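PDB 4WFV: allergen Bos d 2 from Bos taurus, which probably carries pheromones or other small odorant molecules as a secreted lipocalin, and is a major allergen of cow dander. Local coordinates for residues A[19-24]-A[146-151]; A[15-20]-A[119-124]. One frame throughout, in Å; residues are numbered along the deposited sequence. Where two conformers were deposited one is given.

Contacts 1 and 2 lie along the same strand, 17-23, with centres about 10 Å apart, and share I19 and Y20. In contact 1 the strand pairs with the short strand 146-147; in contact 2 its first half, with the residues leading into it, is covered by the segment joining strand 110-118 to helix 125-137. The two sites touch directly: I149 CB packs on I18 O at 3.4 Å, L148 CD2 meets I18 CD1 at 3.6 Å, and I149 CG2 lies 3.6 Å from T121 O. I19 and Y20 both face G116 of strand 110-118 in a classic beta bulge. Together the contacts tie strand 17-23 to the loop before helix 125-137 and to the short strand 146-147 that follows it.

Contact 1: residues A[19-24]-A[146-151]; sequences IYAAAD and ENLIKT
A21 and E146 form an antiparallel hydrogen-bonded pair: E146 N gives an almost straight bond to A21 O (2.8 Å, 172° at the hydrogen), and A21 N returns one to E146 O (3.0 Å). E146 O also takes a CA-H...O contact from Y20 CA at 3.2 Å and reaches the edge of the Y20 ring. One step along, I19 O accepts L148 N at 2.8 Å, the donor standing above the carbonyl plane, and a weak second bond from I149 N; two successive N-H groups of the turn after strand 146-147 thus converge on one carbonyl oxygen. Y20 and N147, the adjoining non-hydrogen-bonded pair, send their side chains to one face of the sheet. A chi1 of -178° sets N147 CG anti to the backbone N; the amide crosses the tyrosine ring obliquely, ND2 3.7 Å from Y20 CE1 and the two planes 70° apart. A water at the ring's edge accepts from ND2 and is hydrogen-bonded to Y20 OH, tying the pair together. Apolar contacts continue the join: I19 and I149 lie side by side, CD1 to CD1 3.9 Å, while A21 CB touches L148 CD1. Further out, N147 OD1 accepts K150 N at 2.9 Å in an Asx motif spanning the start of the 3-10 turn, E146 OE1 forms a salt bridge with R36, and L128 of helix 125-137 packs against Y20. As in the lipocalin fold, the chain passes through helix 125-137 and returns as a short strand, 146-147, antiparallel to the first barrel strand, 17-23.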
loop_
_atom_site.group_PDB
_atom_site.type_symbol
_atom_site.label_atom_id
_atom_site.label_comp_id
_atom_site.label_asym_id
_atom_site.label_seq_id
_atom_site.Cartn_x
_atom_site.Cartn_y
_atom_site.Cartn_z
ATOM N N ILE A 19 2.942 -0.964 -7.742
ATOM C CA ILE A 19 2.587 -1.581 -9.013
ATOM C C ILE A 19 1.082 -1.809 -9.095
ATOM O O ILE A 19 0.446 -1.429 -10.096
ATOM C CB ILE A 19 3.326 -2.917 -9.225
ATOM C CG1 ILE A 19 4.819 -2.766 -8.911
ATOM C CG2 ILE A 19 3.089 -3.441 -10.636
ATOM C CD1 ILE A 19 5.524 -1.674 -9.724
ATOM N N TYR A 20 0.511 -2.388 -8.037
ATOM C CA TYR A 20 -0.908 -2.718 -8.030
ATOM C C TYR A 20 -1.583 -2.263 -6.750
ATOM O O TYR A 20 -0.962 -2.129 -5.694
ATOM C CB TYR A 20 -1.116 -4.237 -8.115
ATOM C CG TYR A 20 -0.625 -4.874 -9.390
ATOM C CD1 TYR A 20 -1.306 -4.703 -10.580
ATOM C CD2 TYR A 20 0.511 -5.683 -9.391
ATOM C CE1 TYR A 20 -0.854 -5.295 -11.763
ATOM C CE2 TYR A 20 0.980 -6.264 -10.559
ATOM C CZ TYR A 20 0.287 -6.082 -11.733
ATOM O OH TYR A 20 0.739 -6.658 -12.895
ATOM N N ALA A 21 -2.893 -2.076 -6.855
ATOM C CA ALA A 21 -3.744 -1.977 -5.675
ATOM C C ALA A 21 -4.999 -2.772 -5.966
ATOM O O ALA A 21 -5.346 -2.986 -7.127
ATOM C CB ALA A 21 -4.092 -0.530 -5.349
ATOM N N ALA A 22 -5.678 -3.209 -4.913
ATOM C CA ALA A 22 -6.931 -3.945 -5.070
ATOM C C ALA A 22 -7.787 -3.629 -3.870
ATOM O O ALA A 22 -7.270 -3.441 -2.778
ATOM C CB ALA A 22 -6.667 -5.466 -5.162
ATOM N N ALA A 23 -9.104 -3.559 -4.065
ATOM C CA ALA A 23 -9.998 -3.207 -2.963
ATOM C C ALA A 23 -11.367 -3.791 -3.196
ATOM O O ALA A 23 -11.756 -4.014 -4.336
ATOM C CB ALA A 23 -10.109 -1.671 -2.829
ATOM N N ASP A 24 -12.108 -4.017 -2.112
ATOM C CA ASP A 24 -13.478 -4.476 -2.284
ATOM C C ASP A 24 -14.371 -3.331 -2.752
ATOM O O ASP A 24 -15.296 -3.551 -3.531
ATOM C CB ASP A 24 -14.014 -5.232 -1.051
ATOM C CG ASP A 24 -13.918 -4.445 0.254
ATOM O OD1 ASP A 24 -13.487 -3.276 0.273
ATOM O OD2 ASP A 24 -14.335 -5.018 1.283
ATOM N N GLU A 146 -6.082 -2.877 -9.789
ATOM C CA GLU A 146 -5.736 -1.738 -10.641
ATOM C C GLU A 146 -4.222 -1.750 -10.802
ATOM O O GLU A 146 -3.501 -1.961 -9.826
ATOM C CB GLU A 146 -6.154 -0.415 -9.965
ATOM C CG GLU A 146 -7.664 -0.191 -9.820
ATOM C CD GLU A 146 -8.287 0.412 -11.068
ATOM O OE1 GLU A 146 -7.728 1.388 -11.611
ATOM O OE2 GLU A 146 -9.349 -0.079 -11.510
ATOM N N ASN A 147 -3.730 -1.547 -12.023
ATOM C CA ASN A 147 -2.300 -1.339 -12.207
ATOM C C ASN A 147 -2.012 0.147 -12.058
ATOM O O ASN A 147 -2.385 0.953 -12.907
ATOM C CB ASN A 147 -1.805 -1.855 -13.558
ATOM C CG ASN A 147 -0.302 -1.683 -13.727
ATOM O OD1 ASN A 147 0.244 -0.609 -13.473
ATOM N ND2 ASN A 147 0.379 -2.751 -14.140
ATOM N N LEU A 148 -1.407 0.507 -10.941
ATOM C CA LEU A 148 -1.136 1.901 -10.634
ATOM C C LEU A 148 0.105 2.457 -11.318
ATOM O O LEU A 148 0.133 3.634 -11.662
ATOM C CB LEU A 148 -1.002 2.095 -9.121
ATOM C CG LEU A 148 -2.298 2.472 -8.395
ATOM C CD1 LEU A 148 -3.395 1.433 -8.640
ATOM C CD2 LEU A 148 -2.036 2.621 -6.898
ATOM N N ILE A 149 1.132 1.642 -11.508
ATOM C CA ILE A 149 2.337 2.205 -12.101
ATOM C C ILE A 149 2.072 2.715 -13.520
ATOM O O ILE A 149 2.674 3.708 -13.946
ATOM C CB ILE A 149 3.549 1.260 -12.003
ATOM C CG1 ILE A 149 4.792 2.001 -12.513
ATOM C CG2 ILE A 149 3.329 -0.024 -12.795
ATOM C CD1 ILE A 149 6.090 1.357 -12.119
ATOM N N LYS A 150 1.134 2.093 -14.233
ATOM C CA LYS A 150 0.834 2.526 -15.597
ATOM C C LYS A 150 0.135 3.887 -15.666
ATOM O O LYS A 150 0.011 4.469 -16.749
ATOM C CB LYS A 150 0.011 1.467 -16.339
ATOM C CG LYS A 150 0.817 0.213 -16.675
ATOM C CD LYS A 150 -0.050 -0.885 -17.270
ATOM C CE LYS A 150 0.774 -2.142 -17.522
ATOM N NZ LYS A 150 1.761 -1.928 -18.615
ATOM N N THR A 151 -0.313 4.409 -14.529
ATOM C CA THR A 151 -0.844 5.775 -14.507
ATOM C C THR A 151 -0.020 6.697 -13.610
ATOM O O THR A 151 -0.429 7.828 -13.324
ATOM C CB THR A 151 -2.335 5.817 -14.059
ATOM O OG1 THR A 151 -2.433 5.454 -12.676
ATOM C CG2 THR A 151 -3.189 4.868 -14.908
HETATM O O HOH W 1 -0.649 -5.417 -15.199
#

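Contact 2: residues A[15-20]-A[119-124]; sequences EWRIIY and KGTSFT
The side chain of K119 lies over one face of the W16 indole. Its ammonium NZ makes a cation-pi contact 4.0 Å from the centroid of the five-membered ring, 19° off the normal, while CE sits 3.9 Å from the centroid of the six-membered ring as a CH-pi contact. W16 NE1 donates to I12 O, which helps fix the indole. Hydrogen bonds come from R17, deposited in two conformers: in one, NH1 reaches G120 O at 2.9 Å from above the carbonyl plane and, weakly, K119 O. T121 CG2 lies over one guanidinium face, alongside the R17 chain. Water links Y20 OH and F123 N, 2.9 Å from each. The apolar group is led by I19, whose CD1 presses to 3.4 Å from T121 C and whose CB lies over a face of the F123 ring. F123 CD2 meets the Y20 ring edge, 3.7 Å from Y20 CD2; the side chains slide past each other in opposite directions, rings oblique at 58°. T124 is the N-cap of helix 125-137. W16 closes the G-x-W signature of lipocalins, and a basic side chain laid across this tryptophan from just after the last barrel strand is a family hallmark; here K119 supplies it.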
loop_
_atom_site.group_PDB
_atom_site.type_symbol
_atom_site.label_atom_id
_atom_site.label_comp_id
_atom_site.label_asym_id
_atom_site.label_seq_id
_atom_site.Cartn_x
_atom_site.Cartn_y
_atom_site.Cartn_z
ATOM N N GLU A 15 13.115 2.659 -1.265
ATOM C CA GLU A 15 12.477 3.413 -2.351
ATOM C C GLU A 15 11.519 2.574 -3.200
ATOM O O GLU A 15 11.866 2.107 -4.288
ATOM C CB GLU A 15 13.546 3.994 -3.278
ATOM C CG GLU A 15 14.629 4.770 -2.566
ATOM C CD GLU A 15 14.162 6.133 -2.123
ATOM O OE1 GLU A 15 13.279 6.704 -2.799
ATOM O OE2 GLU A 15 14.677 6.634 -1.101
ATOM N N TRP A 16 10.292 2.432 -2.738
ATOM C CA TRP A 16 9.341 1.538 -3.382
ATOM C C TRP A 16 8.512 2.251 -4.440
ATOM O O TRP A 16 8.277 3.455 -4.352
ATOM C CB TRP A 16 8.379 0.999 -2.339
ATOM C CG TRP A 16 9.012 0.123 -1.304
ATOM C CD1 TRP A 16 9.391 0.484 -0.044
ATOM C CD2 TRP A 16 9.307 -1.269 -1.433
ATOM N NE1 TRP A 16 9.928 -0.598 0.615
ATOM C CE2 TRP A 16 9.881 -1.690 -0.214
ATOM C CE3 TRP A 16 9.156 -2.200 -2.467
ATOM C CZ2 TRP A 16 10.297 -3.003 -0.002
ATOM C CZ3 TRP A 16 9.567 -3.507 -2.251
ATOM C CH2 TRP A 16 10.137 -3.895 -1.029
ATOM N N ARG A 17 8.100 1.503 -5.456
ATOM C CA ARG A 17 7.075 1.953 -6.399
ATOM C C ARG A 17 5.840 1.102 -6.165
ATOM O O ARG A 17 5.953 -0.081 -5.860
ATOM C CB ARG A 17 7.529 1.756 -7.848
ATOM C CG ARG A 17 8.736 2.581 -8.256
ATOM C CD ARG A 17 9.080 2.405 -9.733
ATOM N NE ARG A 17 10.362 3.027 -10.045
ATOM C CZ ARG A 17 11.530 2.398 -9.985
ATOM N NH1 ARG A 17 11.578 1.122 -9.642
ATOM N NH2 ARG A 17 12.652 3.046 -10.274
ATOM N N ILE A 18 4.663 1.682 -6.328
ATOM C CA ILE A 18 3.456 0.868 -6.267
ATOM C C ILE A 18 3.133 0.349 -7.648
ATOM O O ILE A 18 3.093 1.106 -8.618
ATOM C CB ILE A 18 2.262 1.623 -5.649
ATOM C CG1 ILE A 18 1.067 0.683 -5.459
ATOM C CG2 ILE A 18 1.884 2.850 -6.469
ATOM C CD1 ILE A 18 0.088 1.199 -4.411
ATOM N N ILE A 19 2.942 -0.964 -7.742
ATOM C CA ILE A 19 2.587 -1.581 -9.013
ATOM C C ILE A 19 1.082 -1.809 -9.095
ATOM O O ILE A 19 0.446 -1.429 -10.096
ATOM C CB ILE A 19 3.326 -2.917 -9.225
ATOM C CG1 ILE A 19 4.819 -2.766 -8.911
ATOM C CG2 ILE A 19 3.089 -3.441 -10.636
ATOM C CD1 ILE A 19 5.524 -1.674 -9.724
ATOM N N TYR A 20 0.511 -2.388 -8.037
ATOM C CA TYR A 20 -0.908 -2.718 -8.030
ATOM C C TYR A 20 -1.583 -2.263 -6.750
ATOM O O TYR A 20 -0.962 -2.129 -5.694
ATOM C CB TYR A 20 -1.116 -4.237 -8.115
ATOM C CG TYR A 20 -0.625 -4.874 -9.390
ATOM C CD1 TYR A 20 -1.306 -4.703 -10.580
ATOM C CD2 TYR A 20 0.511 -5.683 -9.391
ATOM C CE1 TYR A 20 -0.854 -5.295 -11.763
ATOM C CE2 TYR A 20 0.980 -6.264 -10.559
ATOM C CZ TYR A 20 0.287 -6.082 -11.733
ATOM O OH TYR A 20 0.739 -6.658 -12.895
ATOM N N LYS A 119 10.534 -3.001 -6.091
ATOM C CA LYS A 119 11.755 -2.239 -6.350
ATOM C C LYS A 119 11.902 -1.899 -7.831
ATOM O O LYS A 119 12.605 -0.954 -8.197
ATOM C CB LYS A 119 12.978 -3.036 -5.902
ATOM C CG LYS A 119 13.020 -3.284 -4.429
ATOM C CD LYS A 119 12.976 -1.973 -3.683
ATOM C CE LYS A 119 13.415 -2.182 -2.269
ATOM N NZ LYS A 119 13.390 -0.932 -1.474
ATOM N N GLY A 120 11.255 -2.685 -8.683
ATOM C CA GLY A 120 11.256 -2.428 -10.109
ATOM C C GLY A 120 9.977 -1.747 -10.553
ATOM O O GLY A 120 9.443 -0.889 -9.863
ATOM N N THR A 121 9.482 -2.146 -11.716
ATOM C CA THR A 121 8.298 -1.518 -12.290
ATOM C C THR A 121 7.191 -2.518 -12.601
ATOM O O THR A 121 6.203 -2.182 -13.258
ATOM C CB THR A 121 8.634 -0.777 -13.590
ATOM O OG1 THR A 121 9.190 -1.694 -14.540
ATOM C CG2 THR A 121 9.620 0.359 -13.340
ATOM N N SER A 122 7.366 -3.755 -12.151
ATOM C CA SER A 122 6.419 -4.813 -12.463
ATOM C C SER A 122 6.602 -5.961 -11.479
ATOM O O SER A 122 7.588 -6.019 -10.754
ATOM C CB SER A 122 6.647 -5.320 -13.886
ATOM O OG SER A 122 7.927 -5.925 -13.987
ATOM N N PHE A 123 5.610 -6.839 -11.440
ATOM C CA PHE A 123 5.726 -8.124 -10.769
ATOM C C PHE A 123 5.934 -9.208 -11.829
ATOM O O PHE A 123 5.252 -9.220 -12.866
ATOM C CB PHE A 123 4.425 -8.449 -10.031
ATOM C CG PHE A 123 4.253 -7.751 -8.705
ATOM C CD1 PHE A 123 5.255 -6.985 -8.143
ATOM C CD2 PHE A 123 3.067 -7.903 -8.014
ATOM C CE1 PHE A 123 5.054 -6.354 -6.905
ATOM C CE2 PHE A 123 2.863 -7.292 -6.784
ATOM C CZ PHE A 123 3.868 -6.515 -6.230
ATOM N N THR A 124 6.845 -10.138 -11.551
ATOM C CA THR A 124 6.901 -11.378 -12.338
ATOM C C THR A 124 5.635 -12.194 -12.062
ATOM O O THR A 124 4.928 -11.930 -11.098
ATOM C CB THR A 124 8.071 -12.255 -11.914
ATOM O OG1 THR A 124 7.907 -12.622 -10.538
ATOM C CG2 THR A 124 9.400 -11.527 -12.112
HETATM O O HOH W 2 15.823 1.375 -1.547
HETATM O O HOH W 3 3.487 -6.015 -13.294
#